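PDB 4Y9V: particle-associated lyase from Acinetobacter bacteriophage AP22, which probably cleaves the capsular polysaccharide of Acinetobacter baumannii as a tailspike lyase, helping the phage reach the surface of its host cell. Local coordinates for residues F98-E101 against V105-F108; L216-T221 against N226-I231. One frame throughout, in Å; residues are numbered along the deposited sequence.

Contact 1. Residues F98-E101 against V105-F108. With EDO (1,2-ethanediol), chain J.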
loop_
_atom_site.group_PDB
_atom_site.type_symbol
_atom_site.label_atom_id
_atom_site.label_comp_id
_atom_site.label_asym_id
_atom_site.label_seq_id
_atom_site.Cartn_x
_atom_site.Cartn_y
_atom_site.Cartn_z
ATOM N N PHE A 98 -17.569 17.917 24.638
ATOM C CA PHE A 98 -16.638 18.399 25.645
ATOM C C PHE A 98 -15.519 19.213 24.995
ATOM O O PHE A 98 -14.947 18.816 23.972
ATOM C CB PHE A 98 -15.917 17.232 26.355
ATOM C CG PHE A 98 -16.757 16.506 27.367
ATOM C CD1 PHE A 98 -16.835 16.984 28.688
ATOM C CD2 PHE A 98 -17.453 15.322 27.073
ATOM C CE1 PHE A 98 -17.534 16.291 29.645
ATOM C CE2 PHE A 98 -18.160 14.643 28.049
ATOM C CZ PHE A 98 -18.196 15.121 29.338
ATOM N N VAL A 99 -15.139 20.306 25.678
ATOM C CA VAL A 99 -13.912 21.037 25.411
ATOM C C VAL A 99 -13.135 21.032 26.730
ATOM O O VAL A 99 -13.365 21.845 27.624
ATOM C CB VAL A 99 -14.130 22.457 24.895
ATOM C CG1 VAL A 99 -12.782 23.059 24.512
ATOM C CG2 VAL A 99 -15.094 22.490 23.748
ATOM N N ASN A 100 -12.240 20.049 26.874
ATOM C CA ASN A 100 -11.521 19.809 28.109
ATOM C C ASN A 100 -10.104 20.365 28.060
ATOM O O ASN A 100 -9.395 20.118 27.091
ATOM C CB ASN A 100 -11.474 18.312 28.394
ATOM C CG ASN A 100 -12.859 17.747 28.646
ATOM O OD1 ASN A 100 -13.740 18.404 29.122
ATOM N ND2 ASN A 100 -13.032 16.456 28.322
ATOM N N GLU A 101 -9.676 21.077 29.098
ATOM C CA GLU A 101 -8.284 21.458 29.220
ATOM C C GLU A 101 -7.426 20.199 29.380
ATOM O O GLU A 101 -7.859 19.219 30.010
ATOM C CB GLU A 101 -8.095 22.423 30.388
ATOM C CG GLU A 101 -8.713 23.792 30.179
ATOM C CD GLU A 101 -8.368 24.776 31.284
ATOM O OE1 GLU A 101 -8.067 24.314 32.422
ATOM O OE2 GLU A 101 -8.415 26.012 31.069
ATOM N N VAL A 105 -9.134 14.999 34.061
ATOM C CA VAL A 105 -9.177 13.549 34.192
ATOM C C VAL A 105 -10.499 13.199 34.875
ATOM O O VAL A 105 -10.819 13.789 35.932
ATOM C CB VAL A 105 -7.982 12.995 34.979
ATOM C CG1 VAL A 105 -8.106 11.516 35.218
ATOM C CG2 VAL A 105 -6.699 13.312 34.222
ATOM N N PHE A 106 -11.224 12.232 34.338
ATOM C CA PHE A 106 -12.414 11.699 34.997
ATOM C C PHE A 106 -12.030 10.360 35.646
ATOM O O PHE A 106 -11.629 9.438 34.959
ATOM C CB PHE A 106 -13.588 11.534 34.021
ATOM C CG PHE A 106 -13.962 12.858 33.391
ATOM C CD1 PHE A 106 -14.561 13.858 34.132
ATOM C CD2 PHE A 106 -13.712 13.118 32.060
ATOM C CE1 PHE A 106 -14.873 15.078 33.557
ATOM C CE2 PHE A 106 -14.021 14.342 31.506
ATOM C CZ PHE A 106 -14.619 15.326 32.253
ATOM N N ASN A 107 -12.110 10.327 36.980
ATOM C CA ASN A 107 -11.748 9.131 37.737
ATOM C C ASN A 107 -13.032 8.372 38.072
ATOM O O ASN A 107 -13.797 8.802 38.958
ATOM C CB ASN A 107 -10.932 9.496 38.992
ATOM C CG ASN A 107 -10.327 8.243 39.596
ATOM O OD1 ASN A 107 -10.885 7.160 39.516
ATOM N ND2 ASN A 107 -9.179 8.444 40.206
ATOM N N PHE A 108 -13.252 7.316 37.340
ATOM C CA PHE A 108 -14.417 6.447 37.431
ATOM C C PHE A 108 -14.301 5.413 38.550
ATOM O O PHE A 108 -15.289 4.709 38.831
ATOM C CB PHE A 108 -14.586 5.702 36.107
ATOM C CG PHE A 108 -14.885 6.583 34.911
ATOM C CD1 PHE A 108 -15.838 7.592 34.972
ATOM C CD2 PHE A 108 -14.226 6.375 33.705
ATOM C CE1 PHE A 108 -16.120 8.367 33.854
ATOM C CE2 PHE A 108 -14.527 7.120 32.598
ATOM C CZ PHE A 108 -15.453 8.139 32.663
HETATM C C1 EDO J . -6.780 29.010 31.428
HETATM O O1 EDO J . -6.123 27.738 31.341
HETATM C C2 EDO J . -6.858 29.486 32.845
HETATM O O2 EDO J . -5.579 29.753 33.381
#
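A corner of the beta-helix near its N-terminal end, where strand 96-100 gives way to strand 105-109, is closed on the inside by Phe98 and Asn100 meeting the ring of Phe106. The two phenyl rings meet obliquely, CE1 of Phe98 lying 4.0 Å from CZ of Phe106. Their centroids are 5.8 Å apart and the planes are inclined at 52°. Asn100 comes from the opposite direction, its ND2 at the ring edge, 3.9 Å from CE2 of Phe106 and near the ring plane, while the amide plane is turned 67° from that of the ring. With CG anti to its carbonyl carbon (chi1 -65°), Asn100 carries its amide inward beside Phe98. ND2 donates to the carbonyl O of Tyr215 in the next coil; separately, the backbone N of Asn100 is bonded to OD1 of Asn214. Phe114 meets Phe106 from beyond the two segments, and Phe96 meets Phe98 edge-to-face. Glu101 takes no part in this packing; its OE2 accepts a hydrogen bond of 2.9 Å from O1 of an ethanediol, probably left by the crystallisation liquor, and OE1 is bonded to the N of Ser81. No hydrogen bond joins the two segments; what they share is a small patch of ring-ring and amide-edge packing, and a buried amide can sit among the rings because a neighbouring coil's carbonyl pays for its N-H.

Contact 2. Residues L216-T221 against N226-I231; sequences LKTVST and NVPLVI
Pro228 and Leu229 meet three inward side chains of strand 215-220, one after another. Leu216 and Leu229 touch by single methyl groups, CD2 to CD2 at 3.8 Å. Both have CG anti to the backbone N (chi1 176° and 175°), and their CD2 methyls meet between the two strands. Two residues on, the hydroxyl OG1 of Thr218 packs against the proline ring, 3.4 Å from CB of Pro228, the two side chains crossing at about a right angle. Farther along, OG of Ser220 lies 3.9 Å from CG of Pro228, so a pair of hydroxyls borders the ring. The Ser220 hydroxyl has a stronger partner in a water: it donates over 2.7 Å from OG to the water oxygen, and that water donates in turn to the backbone O of Asn226 at 2.9 Å. This bridge ties the end of one segment to the start of the other, which no direct hydrogen bond does. Further out, Phe114 and Phe242 both cover Leu216 and Leu229, Asn244 packs on Thr218 and Pro228, and Phe108 on Thr218 and Ser220. Thr221 OG1 is bonded to Asp110 and to the N of Asn223 in the intervening turn. Inward residues from two successive strands, stacked on their counterparts in the coils before and after, are characteristic of the right-handed parallel beta-helix of pectin lyase-like proteins.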
loop_
_atom_site.group_PDB
_atom_site.type_symbol
_atom_site.label_atom_id
_atom_site.label_comp_id
_atom_site.label_asym_id
_atom_site.label_seq_id
_atom_site.Cartn_x
_atom_site.Cartn_y
_atom_site.Cartn_z
ATOM N N LEU A 216 -10.038 13.562 26.060
ATOM C CA LEU A 216 -10.773 12.850 27.113
ATOM C C LEU A 216 -9.754 11.918 27.742
ATOM O O LEU A 216 -9.134 11.100 27.036
ATOM C CB LEU A 216 -11.979 12.172 26.511
ATOM C CG LEU A 216 -12.789 11.321 27.476
ATOM C CD1 LEU A 216 -13.281 12.117 28.648
ATOM C CD2 LEU A 216 -13.971 10.631 26.770
ATOM N N LYS A 217 -9.529 12.040 29.047
ATOM C CA LYS A 217 -8.571 11.244 29.799
ATOM C C LYS A 217 -9.298 10.725 31.043
ATOM O O LYS A 217 -9.942 11.484 31.768
ATOM C CB LYS A 217 -7.351 12.056 30.170
ATOM C CG LYS A 217 -6.271 11.282 30.921
ATOM C CD LYS A 217 -4.980 12.059 31.086
ATOM C CE LYS A 217 -4.005 11.336 31.977
ATOM N NZ LYS A 217 -2.714 12.050 32.044
ATOM N N THR A 218 -9.179 9.409 31.255
ATOM C CA THR A 218 -9.960 8.725 32.278
ATOM C C THR A 218 -9.074 7.800 33.073
ATOM O O THR A 218 -8.045 7.283 32.590
ATOM C CB THR A 218 -11.135 7.938 31.670
ATOM O OG1 THR A 218 -10.672 6.837 30.916
ATOM C CG2 THR A 218 -11.984 8.802 30.734
ATOM N N VAL A 219 -9.528 7.528 34.306
ATOM C CA VAL A 219 -8.930 6.565 35.208
ATOM C C VAL A 219 -10.034 5.673 35.778
ATOM O O VAL A 219 -11.050 6.192 36.229
ATOM C CB VAL A 219 -8.189 7.251 36.383
ATOM C CG1 VAL A 219 -7.706 6.216 37.419
ATOM C CG2 VAL A 219 -7.022 8.046 35.833
ATOM N N SER A 220 -9.782 4.360 35.797
ATOM C CA SER A 220 -10.677 3.414 36.414
ATOM C C SER A 220 -9.804 2.353 37.103
ATOM O O SER A 220 -8.654 2.179 36.735
ATOM C CB SER A 220 -11.523 2.668 35.339
ATOM O OG SER A 220 -12.218 3.602 34.527
ATOM N N THR A 221 -10.374 1.641 38.066
ATOM C CA THR A 221 -9.656 0.484 38.568
ATOM C C THR A 221 -9.680 -0.644 37.544
ATOM O O THR A 221 -10.489 -0.660 36.606
ATOM C CB THR A 221 -10.249 -0.021 39.897
ATOM O OG1 THR A 221 -11.496 -0.589 39.595
ATOM C CG2 THR A 221 -10.342 1.095 40.931
ATOM N N ASN A 226 -17.075 -1.378 33.516
ATOM C CA ASN A 226 -17.450 -0.467 32.435
ATOM C C ASN A 226 -16.231 -0.151 31.591
ATOM O O ASN A 226 -15.146 0.204 32.110
ATOM C CB ASN A 226 -17.998 0.836 33.011
ATOM C CG ASN A 226 -19.236 0.636 33.800
ATOM O OD1 ASN A 226 -19.109 0.701 35.097
ATOM N ND2 ASN A 226 -20.306 0.356 33.206
ATOM N N VAL A 227 -16.377 -0.230 30.281
ATOM C CA VAL A 227 -15.382 0.353 29.385
ATOM C C VAL A 227 -15.379 1.855 29.624
ATOM O O VAL A 227 -16.456 2.470 29.645
ATOM C CB VAL A 227 -15.722 -0.023 27.933
ATOM C CG1 VAL A 227 -14.738 0.632 26.969
ATOM C CG2 VAL A 227 -15.715 -1.549 27.771
ATOM N N PRO A 228 -14.224 2.496 29.829
ATOM C CA PRO A 228 -14.245 3.915 30.159
ATOM C C PRO A 228 -15.029 4.800 29.220
ATOM O O PRO A 228 -15.731 5.700 29.653
ATOM C CB PRO A 228 -12.724 4.217 30.210
ATOM C CG PRO A 228 -12.087 2.945 30.652
ATOM C CD PRO A 228 -12.903 1.887 30.036
ATOM N N LEU A 229 -14.892 4.555 27.899
ATOM C CA LEU A 229 -15.770 5.204 26.933
ATOM C C LEU A 229 -16.232 4.157 25.902
ATOM O O LEU A 229 -15.410 3.470 25.287
ATOM C CB LEU A 229 -15.099 6.329 26.189
ATOM C CG LEU A 229 -15.936 6.989 25.064
ATOM C CD1 LEU A 229 -17.198 7.640 25.593
ATOM C CD2 LEU A 229 -15.077 7.960 24.287
ATOM N N VAL A 230 -17.548 4.113 25.698
ATOM C CA VAL A 230 -18.161 3.443 24.556
ATOM C C VAL A 230 -18.869 4.529 23.729
ATOM O O VAL A 230 -19.605 5.342 24.282
ATOM C CB VAL A 230 -19.164 2.364 24.958
ATOM C CG1 VAL A 230 -19.684 1.639 23.685
ATOM C CG2 VAL A 230 -18.555 1.385 25.952
ATOM N N ILE A 231 -18.654 4.491 22.402
ATOM C CA ILE A 231 -19.444 5.253 21.435
ATOM C C ILE A 231 -20.197 4.222 20.604
ATOM O O ILE A 231 -19.571 3.330 20.041
ATOM C CB ILE A 231 -18.572 6.146 20.558
ATOM C CG1 ILE A 231 -17.781 7.148 21.369
ATOM C CG2 ILE A 231 -19.401 6.802 19.469
ATOM C CD1 ILE A 231 -16.750 7.932 20.592
HETATM O O HOH W 1 -14.569 2.681 33.474
#

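Contact 1 and contact 2 follow each other along the chain, their centres 10 Å apart, and join through the parallel pairing of strands 105-109 and 215-220. Backbone atoms make the seam: Phe108 N lies 2.7 Å from Val219 O and Phe106 O lies 2.9 Å from Val219 N, both probable hydrogen bonds. Across the two coils they share side-chain packing, Phe106 resting on Leu216, and CE2 of Phe108 comes 3.5 Å from Pro228 O. The bound saccharide belongs to neither contact. Contact 2 stands back from it, with the side chain of Pro228 about 11 Å from the N-acetylfucosamine unit and about 12 Å from the unsaturated uronic acid.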